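Local coordinates for tropomodulin (Caenorhabditis elegans, PDB 1PGV), which probably caps the pointed end of actin filaments, blocking their elongation and depolymerisation, and is represented here by its C-terminal leucine-rich-repeat-like domain, at residues 121-126 with 153-158. Residues are numbered along the deposited sequence; the frame is centred on the assembly and turned at random.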
ATOM      1  N   SER A 121       2.638   5.298   7.231  1.00 14.72           N
ATOM      2  CA  SER A 121       2.573   4.079   8.032  1.00 15.31           C
ATOM      3  C   SER A 121       3.533   2.997   7.539  1.00 15.70           C
ATOM      4  O   SER A 121       3.866   2.083   8.284  1.00 16.38           O
ATOM      5  CB  SER A 121       1.146   3.526   8.059  1.00 17.68           C
ATOM      6  OG  SER A 121       0.715   3.126   6.772  0.50 21.25           O
ATOM      7  N   THR A 122       3.978   3.114   6.294  1.00 13.56           N
ATOM      8  CA  THR A 122       4.903   2.125   5.724  1.00 15.09           C
ATOM      9  C   THR A 122       6.251   2.141   6.446  1.00 14.79           C
ATOM     10  O   THR A 122       7.058   1.213   6.312  1.00 13.83           O
ATOM     11  CB  THR A 122       5.162   2.389   4.224  1.00 16.58           C
ATOM     12  OG1 THR A 122       5.874   3.624   4.064  1.00 15.02           O
ATOM     13  CG2 THR A 122       3.844   2.458   3.457  1.00 15.86           C
ATOM     14  N   LEU A 123       6.492   3.189   7.230  1.00 14.00           N
ATOM     15  CA  LEU A 123       7.756   3.320   7.941  1.00 14.48           C
ATOM     16  C   LEU A 123       7.911   2.421   9.156  1.00 17.19           C
ATOM     17  O   LEU A 123       9.031   2.175   9.607  1.00 16.29           O
ATOM     18  CB  LEU A 123       7.969   4.780   8.364  1.00 14.95           C
ATOM     19  CG  LEU A 123       8.111   5.786   7.220  1.00 13.01           C
ATOM     20  CD1 LEU A 123       8.167   7.213   7.790  1.00 14.87           C
ATOM     21  CD2 LEU A 123       9.378   5.486   6.425  1.00 15.54           C
ATOM     22  N   VAL A 124       6.804   1.918   9.684  1.00 16.38           N
ATOM     23  CA  VAL A 124       6.870   1.072  10.866  1.00 17.17           C
ATOM     24  C   VAL A 124       7.650  -0.226  10.641  1.00 19.17           C
ATOM     25  O   VAL A 124       8.591  -0.524  11.382  1.00 19.09           O
ATOM     26  CB  VAL A 124       5.457   0.744  11.377  1.00 18.11           C
ATOM     27  CG1 VAL A 124       5.538  -0.140  12.613  1.00 19.51           C
ATOM     28  CG2 VAL A 124       4.715   2.043  11.696  1.00 19.79           C
ATOM     29  N   THR A 125       7.268  -0.989   9.623  1.00 16.92           N
ATOM     30  CA  THR A 125       7.961  -2.251   9.342  1.00 17.46           C
ATOM     31  C   THR A 125       8.753  -2.204   8.041  1.00 17.32           C
ATOM     32  O   THR A 125       9.673  -3.012   7.827  1.00 16.89           O
ATOM     33  CB  THR A 125       6.975  -3.426   9.231  1.00 18.97           C
ATOM     34  OG1 THR A 125       6.164  -3.259   8.063  1.00 16.31           O
ATOM     35  CG2 THR A 125       6.092  -3.501  10.456  1.00 18.27           C
ATOM     36  N   GLN A 126       8.394  -1.265   7.171  1.00 14.99           N
ATOM     37  CA  GLN A 126       9.043  -1.115   5.877  1.00 15.74           C
ATOM     38  C   GLN A 126       9.133  -2.423   5.077  1.00 15.90           C
ATOM     39  O   GLN A 126      10.138  -2.704   4.414  1.00 16.67           O
ATOM     40  CB  GLN A 126      10.429  -0.481   6.056  1.00 16.71           C
ATOM     41  CG  GLN A 126      10.333   0.983   6.511  1.00 17.12           C
ATOM     42  CD  GLN A 126      11.673   1.679   6.606  1.00 18.99           C
ATOM     43  OE1 GLN A 126      12.519   1.552   5.720  1.00 19.06           O
ATOM     44  NE2 GLN A 126      11.867   2.443   7.681  1.00 22.42           N
ATOM     45  N   ILE A 153       8.613   9.005   2.148  1.00 14.97           N
ATOM     46  CA  ILE A 153       9.275   8.137   1.178  1.00 15.34           C
ATOM     47  C   ILE A 153      10.794   8.226   1.316  1.00 15.23           C
ATOM     48  O   ILE A 153      11.497   7.212   1.280  1.00 17.38           O
ATOM     49  CB  ILE A 153       8.858   8.519  -0.252  1.00 13.40           C
ATOM     50  CG1 ILE A 153       7.375   8.194  -0.458  1.00 16.19           C
ATOM     51  CG2 ILE A 153       9.724   7.780  -1.269  1.00 16.14           C
ATOM     52  CD1 ILE A 153       6.784   8.734  -1.753  1.00 17.83           C
ATOM     53  N   GLU A 154      11.301   9.441   1.481  1.00 15.66           N
ATOM     54  CA  GLU A 154      12.733   9.644   1.612  1.00 16.33           C
ATOM     55  C   GLU A 154      13.292   8.890   2.816  1.00 16.25           C
ATOM     56  O   GLU A 154      14.444   8.462   2.806  1.00 16.15           O
ATOM     57  CB  GLU A 154      13.021  11.145   1.721  1.00 20.67           C
ATOM     58  CG  GLU A 154      14.470  11.531   1.616  1.00 25.88           C
ATOM     59  CD  GLU A 154      14.647  13.031   1.483  1.00 28.59           C
ATOM     60  OE1 GLU A 154      14.567  13.551   0.348  1.00 26.47           O
ATOM     61  OE2 GLU A 154      14.852  13.685   2.525  1.00 28.49           O
ATOM     62  N   GLU A 155      12.473   8.709   3.850  1.00 16.39           N
ATOM     63  CA  GLU A 155      12.913   8.002   5.047  1.00 17.13           C
ATOM     64  C   GLU A 155      12.739   6.487   4.913  1.00 17.73           C
ATOM     65  O   GLU A 155      13.324   5.715   5.675  1.00 17.99           O
ATOM     66  CB  GLU A 155      12.126   8.492   6.265  1.00 18.21           C
ATOM     67  CG  GLU A 155      12.742   8.109   7.585  1.00 23.84           C
ATOM     68  CD  GLU A 155      11.917   8.569   8.769  1.00 23.17           C
ATOM     69  OE1 GLU A 155      11.329   9.671   8.689  1.00 20.02           O
ATOM     70  OE2 GLU A 155      11.871   7.831   9.774  1.00 25.45           O
ATOM     71  N   ASN A 156      11.931   6.066   3.949  1.00 15.82           N
ATOM     72  CA  ASN A 156      11.669   4.640   3.744  1.00 14.73           C
ATOM     73  C   ASN A 156      12.808   4.029   2.923  1.00 16.96           C
ATOM     74  O   ASN A 156      13.118   4.516   1.844  1.00 15.18           O
ATOM     75  CB  ASN A 156      10.341   4.462   3.005  1.00 14.72           C
ATOM     76  CG  ASN A 156       9.881   3.011   2.966  1.00 14.02           C
ATOM     77  OD1 ASN A 156      10.600   2.134   2.475  1.00 13.18           O
ATOM     78  ND2 ASN A 156       8.675   2.749   3.488  1.00 12.59           N
ATOM     79  N   GLU A 157      13.414   2.961   3.436  1.00 16.91           N
ATOM     80  CA  GLU A 157      14.530   2.311   2.741  1.00 18.30           C
ATOM     81  C   GLU A 157      14.139   1.122   1.856  1.00 17.95           C
ATOM     82  O   GLU A 157      14.968   0.628   1.085  1.00 18.60           O
ATOM     83  CB  GLU A 157      15.577   1.851   3.760  1.00 21.59           C
ATOM     84  CG  GLU A 157      16.264   2.981   4.510  1.00 27.08           C
ATOM     85  CD  GLU A 157      17.268   2.479   5.541  1.00 32.23           C
ATOM     86  OE1 GLU A 157      17.887   3.323   6.220  1.00 35.36           O
ATOM     87  OE2 GLU A 157      17.438   1.247   5.676  1.00 34.02           O
ATOM     88  N   SER A 158      12.886   0.677   1.948  1.00 15.32           N
ATOM     89  CA  SER A 158      12.429  -0.477   1.164  1.00 16.18           C
ATOM     90  C   SER A 158      11.656  -0.171  -0.119  1.00 15.65           C
ATOM     91  O   SER A 158      11.731  -0.930  -1.084  1.00 13.85           O
ATOM     92  CB  SER A 158      11.579  -1.398   2.041  1.00 18.44           C
ATOM     93  OG  SER A 158      12.323  -1.903   3.135  1.00 17.63           O
TER
HETATM   94  O   HOH W   1       7.780   0.037   3.107  1.00 16.03           O
HETATM   95  O   HOH W   2      14.098   4.538   7.900  1.00 26.00           O
HETATM   96  O   HOH W   3      14.133  -0.886   4.960  1.00 39.98           O
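Two groups grip OE1 of Q126: the backbone N of E157 donates to it at 2.8 Å, and a water that also donates to S158 OG supplies the second bond. The E157 bond is nearly straight (N-H...O 167°), although the donor stands 41° above the amide plane. With CG anti to the carbonyl carbon (chi1 -69°) and the chain extended beyond it, Q126 runs past N156 in the opposite sense. Its NE2 reaches a second water, at 3.1 Å, which donates to E155 O, and also bonds weakly to L123 O, so both ends of the amide are engaged. An alanine here would probably leave E157 N without this acceptor and open a gap beside N156. The Q126 backbone contributes separately: its O accepts from S158 OG at 2.7 Å, in the carbonyl plane.

N156 is held at both ends of its amide. OD1 accepts from S158 N (2.8 Å), closing an Asx turn, and from L159 N; ND2 donates to a water at 2.9 Å and makes a weak, bent bond to T122 OG1, whose stronger partner is L119 O. Apolar packing comes from L123, whose CD2 lies 3.7 Å from N156 CB and also touches E155 CB.

The contact thus joins two successive helix-to-strand connections of the parallel alpha/beta array: the loop from helix 112-121 to strand 130-132, and the end of helix 143-155 with the turn leading to strand 161-163. T122 packs on I94 of helix 90-96 to one side, while N156 O accepts from N182 of helix 169-190.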